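Local atomic coordinates of uncharacterized protein (Bacteroides dorei DSM 17855, PDB entry 5TGF), a protein that is of unknown function but probably acts as a serine hydrolase of the beta-lactamase and penicillin-binding protein family and binds calcium. Residues F10-S15 against T334-Q339; G28-V33 against E42-S47; N208-F213 against Y303-A308; E280-S285 against N297-V302. All coordinates share one frame; numbering follows the deposited sequence.

Contact 1 of 4, residues F10-S15 against T334-Q339; sequences FTPLDS and TKIVNQ
The ring of F10 lies over I336, whose CG2 methyl sits almost exactly beneath the ring centre. This is a CH-pi contact, with CG2 of I336 3.8 Å from the F10 centroid and 9° off the ring normal. I336 turns CG1 anti to its carbonyl carbon (chi1 -71°), which places CG2 anti to the backbone N. While CG2 sits over the ring centre, I336 CD1 touches both F10 CD1 and L13 CB, each at 3.9 Å, bridging ring and helix, and more loosely P12 CD at 4.2 Å. V337 adds its CG1 obliquely to the F10 ring, 4.3 Å from CZ. The contact thus joins the two terminal helices, 11-22 and 328-337, which pack together beside the antiparallel sheet in this beta-lactamase-like fold, although 318 residues lie between the segments. F10 is the N-cap residue, its carbonyl O accepting from D14 N at 3.1 Å in the first helical turn. The ring of F41 meets that of F10 with nearly parallel planes, and L40 on the same edge strand touches both F10 and V337. L13, with CG anti to its backbone N, extends onto L329 and V333 of the C-terminal helix.

Contact 2 of 4, residues G28-V33 against E42-S47; sequences GGAICV and EKAYGS
Four backbone hydrogen bonds tie the strands, two at each of the pairs G29-Y45 and I31-K43. The shortest runs from Y45 N to G29 O, 2.7 Å and in the carbonyl plane; its return bond, from G29 N to Y45 O, is 3.1 Å and meets the carbonyl from well above its plane. I31 N points nearly along the C=O axis of K43, with N to O 3.0 Å. Of the non-hydrogen-bonded pairs, A30-A44 lies between these two and C32-E42 beyond I31-K43; CA-H...O contacts accompany them, as from E42 CA to I31 O at 3.2 Å. Strands 28-35 and 38-46 form an antiparallel hairpin at one edge of the six-stranded sheet, with 38-46 outermost. A30, C32, A44 and E42 share one face: A30 CB stands 4.2 Å from A44 CB, and the extended E42 chain lays its CG beside C32 CB. The opposite face carries I31, K43 and Y45 against helix 11-22. Y45 turns CG anti to its carbonyl carbon (chi1 -62°), presenting the ring edge to G29 O and I31 CG2. D14 OD1 of that helix makes a salt bridge with K43 NZ and a hydrogen bond with Y45 OH.

Contact 3 of 4, residues N208-F213 against Y303-A308; sequences NDYIRF and YGFFIA
Y210 and F305 stack face to face, an offset stack with F305 CZ lying over the Y210 face toward its rim and Y210 CG likewise over F305; the centroids are 4.4 Å apart and the planes differ by 24°. The closest approach comes at the root of the tyrosine, where Y210 CB lies 3.3 Å from F305 CE2, a tight fit. Both side chains hold CG anti to the backbone N (chi1 -155° for Y210 and -178° for F305), sending their rings between helix and strand. I211 adds two branches: CD1 reaches F305 CB at 4.1 Å, and CG2 lies 4.2 Å from Y303 CE1. Helix segment 208-213 runs roughly antiparallel to strand segment 303-307, axes 8.5 Å apart, and packs on the sheet as helices do in the serine beta-lactamase fold. L207 and L214 of the helix also touch F305, while W62 and V63 of helix 60-74 press on Y210. The Y210 hydroxyl is satisfied by A59 O, inside an SxxK-like sequence that may mark the active site. The side chains meet through apolar and aromatic surfaces, so the contact rests on packing, while the buried tyrosine's polar end couples it to that neighbouring helix start.

Contact 4 of 4, residues E280-S285 against N297-V302; sequences EAYQIS and NKRDGV
A281 contributes its carbonyl to the start of the contact: the O atom lies 3.8 Å from CE of K298, whose extended chain runs past it, its NZ hydrogen-bonded to Q238 OE1. Y282 carries most of the interaction. Its CG sits in the crowded position between backbone N and carbonyl carbon (chi1 66°), and the ring offers one face to R299. The guanidinium lies flat on that face, planes 8° apart, with R299 CZ 3.9 Å from the Y282 centroid in a cation-pi stack; the arginine's CD covers the ring as a CH-pi donor. R299, extended from CG to NE, thereby lays its aliphatic part as well as its charge along the tyrosine. The Y282 carbonyl takes a hydrogen bond from K298 N at 2.7 Å, in the carbonyl plane. Together with Q283, Y282 faces L273 in a classic beta bulge at the corner of strand 281-285. Q283 extends to N297, and N297 ND2 donates to Q283 OE1 at 2.9 Å, from above the carbonyl plane, with the two amides turned 73° apart; Q283 NE2 is taken by E272. I284 ends the series with CD1 4.2 Å from K298 CE. N297 OD1 in turn accepts from D300 N at 2.8 Å, an Asx motif, and G301 with V302 forms a G1 bulge opposite N297, in the tight turn between strands 293-297 and 302-307. N297 therefore uses both ends of its amide, ordering the turn and joining it to the neighbouring strand, while the exposed arginine probably keeps its charge against the tyrosine face.

How the contacts relate
The six-stranded sheet unites the set: contact 2 is its edge hairpin, contact 3 packs a helix on its central strand 302-307, and contact 4 joins the turn leading into that strand to strand 281-285. Contacts 2 and 3 have centres about 10 Å apart and share backbone bonds, A30 O to I307 N at 2.8 Å among them. Contact 1 pairs the terminal helices and touches contacts 2 and 4: D14 OD1 forms a salt bridge with K43 NZ at 2.6 Å, and T334 OG1 meets D300 OD2 at 2.6 Å, a probable hydrogen bond. In contact 3 the Y210 side chain lies near the possible SxxK site without touching its residues; all four lie away from the calcium-binding residues.

Contact 1 of 4, residues F10-S15 against T334-Q339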
loop_
_atom_site.group_PDB
_atom_site.type_symbol
_atom_site.label_atom_id
_atom_site.label_comp_id
_atom_site.label_asym_id
_atom_site.label_seq_id
_atom_site.Cartn_x
_atom_site.Cartn_y
_atom_site.Cartn_z
ATOM N N PHE A 10 26.469 -1.185 6.691
ATOM C CA PHE A 10 25.062 -1.319 7.109
ATOM C C PHE A 10 24.852 -1.539 8.618
ATOM O O PHE A 10 23.743 -1.735 9.056
ATOM C CB PHE A 10 24.375 -2.424 6.298
ATOM C CG PHE A 10 23.859 -1.948 4.984
ATOM C CD1 PHE A 10 22.595 -1.369 4.896
ATOM C CD2 PHE A 10 24.663 -1.962 3.874
ATOM C CE1 PHE A 10 22.147 -0.823 3.710
ATOM C CE2 PHE A 10 24.209 -1.455 2.668
ATOM C CZ PHE A 10 22.946 -0.851 2.597
ATOM N N THR A 11 25.902 -1.399 9.422
ATOM C CA THR A 11 25.785 -1.503 10.852
ATOM C C THR A 11 24.688 -0.635 11.489
ATOM O O THR A 11 23.989 -1.109 12.377
ATOM C CB THR A 11 27.132 -1.168 11.532
ATOM O OG1 THR A 11 28.096 -2.095 11.065
ATOM C CG2 THR A 11 27.030 -1.283 13.020
ATOM N N PRO A 12 24.570 0.647 11.093
ATOM C CA PRO A 12 23.550 1.447 11.766
ATOM C C PRO A 12 22.106 0.892 11.550
ATOM O O PRO A 12 21.269 0.961 12.459
ATOM C CB PRO A 12 23.726 2.831 11.151
ATOM C CG PRO A 12 25.122 2.840 10.624
ATOM C CD PRO A 12 25.343 1.453 10.127
ATOM N N LEU A 13 21.830 0.339 10.369
ATOM C CA LEU A 13 20.514 -0.245 10.103
ATOM C C LEU A 13 20.331 -1.516 10.935
ATOM O O LEU A 13 19.312 -1.705 11.596
ATOM C CB LEU A 13 20.370 -0.554 8.615
ATOM C CG LEU A 13 19.065 -1.186 8.156
ATOM C CD1 LEU A 13 17.927 -0.214 8.429
ATOM C CD2 LEU A 13 19.118 -1.548 6.673
ATOM N N ASP A 14 21.345 -2.389 10.913
ATOM C CA ASP A 14 21.293 -3.649 11.665
ATOM C C ASP A 14 21.126 -3.365 13.167
ATOM O O ASP A 14 20.402 -4.077 13.874
ATOM C CB ASP A 14 22.559 -4.462 11.369
ATOM C CG ASP A 14 22.559 -5.850 12.027
ATOM O OD1 ASP A 14 21.526 -6.565 11.999
ATOM O OD2 ASP A 14 23.647 -6.260 12.492
ATOM N N SER A 15 21.724 -2.280 13.657
ATOM C CA SER A 15 21.649 -1.986 15.089
ATOM C C SER A 15 20.236 -1.603 15.447
ATOM O O SER A 15 19.730 -1.987 16.495
ATOM C CB SER A 15 22.598 -0.854 15.510
ATOM O OG SER A 15 23.940 -1.292 15.510
ATOM N N THR A 334 19.226 5.907 3.405
ATOM C CA THR A 334 19.661 7.091 2.663
ATOM C C THR A 334 21.018 7.582 3.160
ATOM O O THR A 334 21.905 7.810 2.363
ATOM C CB THR A 334 18.589 8.218 2.727
ATOM O OG1 THR A 334 17.462 7.837 1.930
ATOM C CG2 THR A 334 19.144 9.517 2.169
ATOM N N LYS A 335 21.199 7.606 4.462
ATOM C CA LYS A 335 22.502 7.964 5.054
ATOM C C LYS A 335 23.596 6.978 4.627
ATOM O O LYS A 335 24.674 7.387 4.181
ATOM C CB LYS A 335 22.377 8.002 6.558
ATOM C CG LYS A 335 23.508 8.687 7.309
ATOM C CD LYS A 335 23.197 8.671 8.807
ATOM C CE LYS A 335 23.973 9.719 9.596
ATOM N NZ LYS A 335 25.370 9.889 9.104
ATOM N N ILE A 336 23.284 5.678 4.699
ATOM C CA ILE A 336 24.271 4.643 4.445
ATOM C C ILE A 336 24.744 4.670 3.009
ATOM O O ILE A 336 25.960 4.583 2.754
ATOM C CB ILE A 336 23.755 3.235 4.846
ATOM C CG1 ILE A 336 23.682 3.120 6.363
ATOM C CG2 ILE A 336 24.634 2.139 4.260
ATOM C CD1 ILE A 336 22.762 2.027 6.835
ATOM N N VAL A 337 23.828 4.752 2.057
ATOM C CA VAL A 337 24.208 4.576 0.664
ATOM C C VAL A 337 24.775 5.850 0.056
ATOM O O VAL A 337 25.260 5.816 -1.059
ATOM C CB VAL A 337 23.100 4.018 -0.265
ATOM C CG1 VAL A 337 22.545 2.699 0.260
ATOM C CG2 VAL A 337 21.959 5.004 -0.460
ATOM N N ASN A 338 24.734 6.958 0.786
ATOM C CA ASN A 338 25.370 8.194 0.318
ATOM C C ASN A 338 26.594 8.513 1.183
ATOM O O ASN A 338 26.673 9.573 1.783
ATOM C CB ASN A 338 24.347 9.351 0.332
ATOM C CG ASN A 338 23.280 9.181 -0.719
ATOM O OD1 ASN A 338 23.561 9.289 -1.905
ATOM N ND2 ASN A 338 22.049 8.886 -0.299
ATOM N N GLN A 339 27.497 7.548 1.298
ATOM C CA GLN A 339 28.663 7.629 2.191
ATOM C C GLN A 339 28.253 7.975 3.622
ATOM O O GLN A 339 28.225 7.108 4.494
ATOM C CB GLN A 339 29.702 8.632 1.661
#

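Contact 2 of 4, residues G28-V33 against E42-S47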
loop_
_atom_site.group_PDB
_atom_site.type_symbol
_atom_site.label_atom_id
_atom_site.label_comp_id
_atom_site.label_asym_id
_atom_site.label_seq_id
_atom_site.Cartn_x
_atom_site.Cartn_y
_atom_site.Cartn_z
ATOM N N GLY A 28 10.413 -11.550 15.294
ATOM C CA GLY A 28 11.252 -11.837 14.153
ATOM C C GLY A 28 10.988 -10.773 13.104
ATOM O O GLY A 28 10.072 -9.969 13.247
ATOM N N GLY A 29 11.769 -10.791 12.038
ATOM C CA GLY A 29 11.612 -9.854 10.944
ATOM C C GLY A 29 12.591 -10.158 9.846
ATOM O O GLY A 29 13.514 -10.968 10.035
ATOM N N ALA A 30 12.469 -9.464 8.723
ATOM C CA ALA A 30 13.459 -9.610 7.667
ATOM C C ALA A 30 13.494 -8.348 6.829
ATOM O O ALA A 30 12.465 -7.684 6.645
ATOM C CB ALA A 30 13.158 -10.815 6.772
ATOM N N ILE A 31 14.665 -8.065 6.270
ATOM C CA ILE A 31 14.828 -6.915 5.400
ATOM C C ILE A 31 15.644 -7.255 4.157
ATOM O O ILE A 31 16.515 -8.158 4.182
ATOM C CB ILE A 31 15.456 -5.763 6.172
ATOM C CG1 ILE A 31 15.403 -4.499 5.337
ATOM C CG2 ILE A 31 16.871 -6.089 6.600
ATOM C CD1 ILE A 31 15.461 -3.253 6.164
ATOM N N CYS A 32 15.327 -6.562 3.070
ATOM C CA CYS A 32 16.140 -6.573 1.836
ATOM C C CYS A 32 16.224 -5.158 1.269
ATOM O O CYS A 32 15.191 -4.479 1.171
ATOM C CB CYS A 32 15.544 -7.538 0.818
ATOM S SG CYS A 32 16.519 -7.703 -0.718
ATOM N N VAL A 33 17.447 -4.700 0.975
ATOM C CA VAL A 33 17.711 -3.374 0.386
ATOM C C VAL A 33 18.479 -3.565 -0.922
ATOM O O VAL A 33 19.526 -4.238 -0.940
ATOM C CB VAL A 33 18.538 -2.461 1.328
ATOM C CG1 VAL A 33 18.807 -1.114 0.674
ATOM C CG2 VAL A 33 17.862 -2.319 2.690
ATOM N N GLU A 42 20.642 -7.863 3.189
ATOM C CA GLU A 42 19.530 -8.810 3.300
ATOM C C GLU A 42 19.782 -9.674 4.515
ATOM O O GLU A 42 20.847 -10.273 4.635
ATOM C CB GLU A 42 19.434 -9.673 2.040
ATOM C CG GLU A 42 18.122 -10.418 1.863
ATOM C CD GLU A 42 18.010 -11.084 0.494
ATOM O OE1 GLU A 42 18.987 -11.725 0.043
ATOM O OE2 GLU A 42 16.949 -10.941 -0.153
ATOM N N LYS A 43 18.829 -9.706 5.446
ATOM C CA LYS A 43 19.046 -10.342 6.738
ATOM C C LYS A 43 17.718 -10.685 7.369
ATOM O O LYS A 43 16.744 -9.907 7.270
ATOM C CB LYS A 43 19.792 -9.418 7.683
ATOM C CG LYS A 43 20.195 -10.091 8.985
ATOM C CD LYS A 43 21.148 -9.252 9.808
ATOM C CE LYS A 43 21.481 -9.963 11.101
ATOM N NZ LYS A 43 22.287 -9.095 12.011
ATOM N N ALA A 44 17.668 -11.851 8.001
ATOM C CA ALA A 44 16.486 -12.252 8.748
ATOM C C ALA A 44 16.818 -12.274 10.232
ATOM O O ALA A 44 17.959 -12.499 10.617
ATOM C CB ALA A 44 15.991 -13.600 8.256
ATOM N N TYR A 45 15.831 -11.965 11.060
ATOM C CA TYR A 45 15.991 -11.845 12.518
ATOM C C TYR A 45 14.982 -12.742 13.217
ATOM O O TYR A 45 13.891 -13.022 12.703
ATOM C CB TYR A 45 15.739 -10.401 12.965
ATOM C CG TYR A 45 16.695 -9.378 12.399
ATOM C CD1 TYR A 45 16.563 -8.924 11.089
ATOM C CD2 TYR A 45 17.743 -8.859 13.165
ATOM C CE1 TYR A 45 17.421 -7.978 10.561
ATOM C CE2 TYR A 45 18.625 -7.926 12.627
ATOM C CZ TYR A 45 18.467 -7.493 11.321
ATOM O OH TYR A 45 19.319 -6.548 10.739
ATOM N N GLY A 46 15.342 -13.204 14.408
ATOM C CA GLY A 46 14.474 -14.072 15.187
ATOM C C GLY A 46 14.091 -15.306 14.408
ATOM O O GLY A 46 14.944 -15.944 13.808
ATOM N N SER A 47 12.800 -15.605 14.381
ATOM C CA SER A 47 12.260 -16.811 13.771
ATOM C C SER A 47 12.180 -16.759 12.245
ATOM O O SER A 47 11.972 -17.783 11.617
ATOM C CB SER A 47 10.838 -17.085 14.338
ATOM O OG SER A 47 10.099 -15.863 14.460
#

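Contact 3 of 4, residues N208-F213 against Y303-A308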
loop_
_atom_site.group_PDB
_atom_site.type_symbol
_atom_site.label_atom_id
_atom_site.label_comp_id
_atom_site.label_asym_id
_atom_site.label_seq_id
_atom_site.Cartn_x
_atom_site.Cartn_y
_atom_site.Cartn_z
ATOM N N ASN A 208 10.463 -12.268 0.134
ATOM C CA ASN A 208 10.886 -12.605 -1.226
ATOM C C ASN A 208 9.815 -12.227 -2.239
ATOM O O ASN A 208 10.135 -11.651 -3.265
ATOM C CB ASN A 208 11.256 -14.097 -1.352
ATOM C CG ASN A 208 12.537 -14.446 -0.607
ATOM O OD1 ASN A 208 13.368 -13.572 -0.321
ATOM N ND2 ASN A 208 12.680 -15.724 -0.231
ATOM N N ASP A 209 8.543 -12.481 -1.922
ATOM C CA ASP A 209 7.454 -12.103 -2.805
ATOM C C ASP A 209 7.384 -10.592 -3.003
ATOM O O ASP A 209 7.295 -10.117 -4.135
ATOM C CB ASP A 209 6.120 -12.619 -2.291
ATOM C CG ASP A 209 5.877 -14.067 -2.650
ATOM O OD1 ASP A 209 6.813 -14.762 -3.158
ATOM O OD2 ASP A 209 4.729 -14.492 -2.432
ATOM N N TYR A 210 7.395 -9.820 -1.915
ATOM C CA TYR A 210 7.129 -8.392 -2.050
ATOM C C TYR A 210 8.307 -7.655 -2.713
ATOM O O TYR A 210 8.121 -6.677 -3.432
ATOM C CB TYR A 210 6.817 -7.767 -0.663
ATOM C CG TYR A 210 5.984 -6.511 -0.717
ATOM C CD1 TYR A 210 6.543 -5.298 -1.098
ATOM C CD2 TYR A 210 4.646 -6.511 -0.332
ATOM C CE1 TYR A 210 5.802 -4.133 -1.092
ATOM C CE2 TYR A 210 3.886 -5.351 -0.390
ATOM C CZ TYR A 210 4.462 -4.173 -0.771
ATOM O OH TYR A 210 3.704 -3.032 -0.861
ATOM N N ILE A 211 9.517 -8.153 -2.502
ATOM C CA ILE A 211 10.683 -7.604 -3.202
ATOM C C ILE A 211 10.522 -7.741 -4.730
ATOM O O ILE A 211 10.942 -6.863 -5.463
ATOM C CB ILE A 211 11.985 -8.276 -2.675
ATOM C CG1 ILE A 211 12.417 -7.611 -1.354
ATOM C CG2 ILE A 211 13.150 -8.141 -3.651
ATOM C CD1 ILE A 211 12.962 -6.183 -1.513
ATOM N N ARG A 212 9.944 -8.847 -5.204
ATOM C CA ARG A 212 9.675 -8.998 -6.649
ATOM C C ARG A 212 8.727 -7.948 -7.174
ATOM O O ARG A 212 8.942 -7.380 -8.273
ATOM C CB ARG A 212 9.140 -10.401 -7.007
ATOM C CG ARG A 212 10.102 -11.537 -6.692
ATOM C CD ARG A 212 9.369 -12.867 -6.638
ATOM N NE ARG A 212 10.309 -13.956 -6.430
ATOM C CZ ARG A 212 10.869 -14.658 -7.400
ATOM N NH1 ARG A 212 10.534 -14.453 -8.653
ATOM N NH2 ARG A 212 11.750 -15.584 -7.105
ATOM N N PHE A 213 7.678 -7.670 -6.394
ATOM C CA PHE A 213 6.735 -6.606 -6.694
ATOM C C PHE A 213 7.409 -5.226 -6.803
ATOM O O PHE A 213 7.172 -4.505 -7.764
ATOM C CB PHE A 213 5.637 -6.548 -5.595
ATOM C CG PHE A 213 4.704 -5.382 -5.745
ATOM C CD1 PHE A 213 3.753 -5.363 -6.744
ATOM C CD2 PHE A 213 4.847 -4.246 -4.945
ATOM C CE1 PHE A 213 2.925 -4.264 -6.925
ATOM C CE2 PHE A 213 4.017 -3.132 -5.115
ATOM C CZ PHE A 213 3.052 -3.140 -6.113
ATOM N N TYR A 303 15.253 0.320 -3.758
ATOM C CA TYR A 303 14.013 -0.208 -3.198
ATOM C C TYR A 303 14.311 -1.179 -2.052
ATOM O O TYR A 303 15.381 -1.789 -1.999
ATOM C CB TYR A 303 13.097 -0.793 -4.274
ATOM C CG TYR A 303 13.666 -1.975 -5.030
ATOM C CD1 TYR A 303 13.393 -3.257 -4.619
ATOM C CD2 TYR A 303 14.424 -1.800 -6.183
ATOM C CE1 TYR A 303 13.900 -4.350 -5.272
ATOM C CE2 TYR A 303 14.902 -2.904 -6.891
ATOM C CZ TYR A 303 14.639 -4.178 -6.404
ATOM O OH TYR A 303 15.111 -5.309 -7.014
ATOM N N GLY A 304 13.442 -1.181 -1.041
ATOM C CA GLY A 304 13.575 -2.069 0.081
ATOM C C GLY A 304 12.260 -2.469 0.735
ATOM O O GLY A 304 11.198 -1.815 0.575
ATOM N N PHE A 305 12.359 -3.445 1.615
ATOM C CA PHE A 305 11.175 -3.907 2.329
ATOM C C PHE A 305 11.631 -4.468 3.653
ATOM O O PHE A 305 12.525 -5.332 3.695
ATOM C CB PHE A 305 10.434 -4.951 1.512
ATOM C CG PHE A 305 9.155 -5.445 2.153
ATOM C CD1 PHE A 305 8.265 -4.548 2.740
ATOM C CD2 PHE A 305 8.766 -6.764 2.017
ATOM C CE1 PHE A 305 7.050 -4.962 3.255
ATOM C CE2 PHE A 305 7.564 -7.199 2.541
ATOM C CZ PHE A 305 6.709 -6.306 3.183
ATOM N N PHE A 306 11.053 -3.961 4.739
ATOM C CA PHE A 306 11.149 -4.610 6.052
ATOM C C PHE A 306 9.803 -5.266 6.365
ATOM O O PHE A 306 8.728 -4.594 6.350
ATOM C CB PHE A 306 11.502 -3.576 7.131
ATOM C CG PHE A 306 11.406 -4.082 8.539
ATOM C CD1 PHE A 306 12.393 -4.925 9.073
ATOM C CD2 PHE A 306 10.384 -3.668 9.371
ATOM C CE1 PHE A 306 12.323 -5.340 10.403
ATOM C CE2 PHE A 306 10.301 -4.096 10.674
ATOM C CZ PHE A 306 11.263 -4.960 11.187
ATOM N N ILE A 307 9.848 -6.569 6.672
ATOM C CA ILE A 307 8.635 -7.329 6.987
ATOM C C ILE A 307 8.708 -7.865 8.425
ATOM O O ILE A 307 9.746 -8.366 8.890
ATOM C CB ILE A 307 8.365 -8.447 5.969
ATOM C CG1 ILE A 307 6.943 -8.976 6.095
ATOM C CG2 ILE A 307 9.395 -9.560 6.078
ATOM C CD1 ILE A 307 6.597 -10.005 5.012
ATOM N N ALA A 308 7.606 -7.686 9.148
ATOM C CA ALA A 308 7.472 -8.032 10.523
ATOM C C ALA A 308 6.041 -7.725 10.964
ATOM O O ALA A 308 5.301 -7.061 10.230
ATOM C CB ALA A 308 8.464 -7.248 11.375
#

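Contact 4 of 4, residues E280-S285 against N297-V302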
loop_
_atom_site.group_PDB
_atom_site.type_symbol
_atom_site.label_atom_id
_atom_site.label_comp_id
_atom_site.label_asym_id
_atom_site.label_seq_id
_atom_site.Cartn_x
_atom_site.Cartn_y
_atom_site.Cartn_z
ATOM N N GLU A 280 7.216 15.896 -8.612
ATOM C CA GLU A 280 7.466 14.476 -8.642
ATOM C C GLU A 280 7.780 13.983 -7.208
ATOM O O GLU A 280 8.524 14.606 -6.448
ATOM C CB GLU A 280 8.644 14.123 -9.587
ATOM C CG GLU A 280 8.416 14.463 -11.059
ATOM C CD GLU A 280 7.605 13.404 -11.810
ATOM O OE1 GLU A 280 6.390 13.613 -11.979
ATOM O OE2 GLU A 280 8.180 12.367 -12.224
ATOM N N ALA A 281 7.246 12.818 -6.876
ATOM C CA ALA A 281 7.590 12.152 -5.623
ATOM C C ALA A 281 8.817 11.266 -5.882
ATOM O O ALA A 281 8.885 10.537 -6.875
ATOM C CB ALA A 281 6.412 11.311 -5.133
ATOM N N TYR A 282 9.809 11.391 -5.030
ATOM C CA TYR A 282 11.022 10.593 -5.155
ATOM C C TYR A 282 11.206 9.600 -4.014
ATOM O O TYR A 282 12.076 8.723 -4.076
ATOM C CB TYR A 282 12.242 11.520 -5.316
ATOM C CG TYR A 282 12.604 12.388 -4.146
ATOM C CD1 TYR A 282 13.362 11.900 -3.095
ATOM C CD2 TYR A 282 12.239 13.728 -4.115
ATOM C CE1 TYR A 282 13.706 12.697 -2.020
ATOM C CE2 TYR A 282 12.573 14.540 -3.034
ATOM C CZ TYR A 282 13.331 14.013 -2.004
ATOM O OH TYR A 282 13.679 14.777 -0.935
ATOM N N GLN A 283 10.352 9.667 -3.015
ATOM C CA GLN A 283 10.213 8.536 -2.070
ATOM C C GLN A 283 8.736 8.196 -1.903
ATOM O O GLN A 283 7.909 9.075 -1.604
ATOM C CB GLN A 283 10.861 8.844 -0.728
ATOM C CG GLN A 283 10.980 7.601 0.168
ATOM C CD GLN A 283 11.899 7.806 1.365
ATOM O OE1 GLN A 283 13.106 7.652 1.243
ATOM N NE2 GLN A 283 11.324 8.149 2.523
ATOM N N ILE A 284 8.418 6.945 -2.168
ATOM C CA ILE A 284 7.065 6.420 -2.114
ATOM C C ILE A 284 7.060 5.148 -1.210
ATOM O O ILE A 284 8.023 4.359 -1.172
ATOM C CB ILE A 284 6.611 6.050 -3.544
ATOM C CG1 ILE A 284 6.467 7.322 -4.410
ATOM C CG2 ILE A 284 5.279 5.299 -3.541
ATOM C CD1 ILE A 284 6.649 7.035 -5.868
ATOM N N SER A 285 5.969 4.967 -0.468
ATOM C CA SER A 285 5.851 3.856 0.460
ATOM C C SER A 285 4.413 3.435 0.662
ATOM O O SER A 285 3.467 4.118 0.226
ATOM C CB SER A 285 6.423 4.271 1.806
ATOM O OG SER A 285 5.463 5.112 2.439
ATOM N N ASN A 297 13.140 4.854 -3.070
ATOM C CA ASN A 297 13.729 6.195 -3.137
ATOM C C ASN A 297 14.463 6.348 -4.471
ATOM O O ASN A 297 15.531 5.724 -4.702
ATOM C CB ASN A 297 14.654 6.461 -1.953
ATOM C CG ASN A 297 15.164 7.913 -1.924
ATOM O OD1 ASN A 297 15.749 8.400 -2.893
ATOM N ND2 ASN A 297 14.886 8.614 -0.844
ATOM N N LYS A 298 13.864 7.114 -5.370
ATOM C CA LYS A 298 14.413 7.229 -6.724
ATOM C C LYS A 298 15.752 7.966 -6.772
ATOM O O LYS A 298 16.531 7.730 -7.662
ATOM C CB LYS A 298 13.420 7.885 -7.669
ATOM C CG LYS A 298 12.137 7.080 -7.836
ATOM C CD LYS A 298 11.205 7.762 -8.812
ATOM C CE LYS A 298 9.774 7.295 -8.603
ATOM N NZ LYS A 298 8.928 7.645 -9.760
ATOM N N ARG A 299 15.979 8.891 -5.853
ATOM C CA ARG A 299 17.231 9.610 -5.802
ATOM C C ARG A 299 18.381 8.729 -5.338
ATOM O O ARG A 299 19.455 8.805 -5.922
ATOM C CB ARG A 299 17.106 10.817 -4.894
ATOM C CG ARG A 299 16.270 11.907 -5.540
ATOM C CD ARG A 299 16.623 13.251 -4.948
ATOM N NE ARG A 299 15.766 14.295 -5.497
ATOM C CZ ARG A 299 15.581 15.468 -4.916
ATOM N NH1 ARG A 299 16.203 15.738 -3.764
ATOM N NH2 ARG A 299 14.784 16.365 -5.495
ATOM N N ASP A 300 18.132 7.873 -4.347
ATOM C CA ASP A 300 19.095 6.833 -3.920
ATOM C C ASP A 300 19.254 5.709 -4.942
ATOM O O ASP A 300 20.215 4.988 -4.886
ATOM C CB ASP A 300 18.671 6.173 -2.611
ATOM C CG ASP A 300 18.592 7.140 -1.436
ATOM O OD1 ASP A 300 19.252 8.198 -1.519
ATOM O OD2 ASP A 300 17.874 6.811 -0.431
ATOM N N GLY A 301 18.263 5.514 -5.799
ATOM C CA GLY A 301 18.184 4.340 -6.665
ATOM C C GLY A 301 17.895 3.045 -5.897
ATOM O O GLY A 301 18.374 1.972 -6.276
ATOM N N VAL A 302 17.133 3.170 -4.811
ATOM C CA VAL A 302 16.911 2.108 -3.855
ATOM C C VAL A 302 15.443 1.631 -3.869
ATOM O O VAL A 302 14.501 2.450 -3.985
ATOM C CB VAL A 302 17.288 2.587 -2.429
ATOM C CG1 VAL A 302 16.648 1.730 -1.387
ATOM C CG2 VAL A 302 18.804 2.583 -2.220
#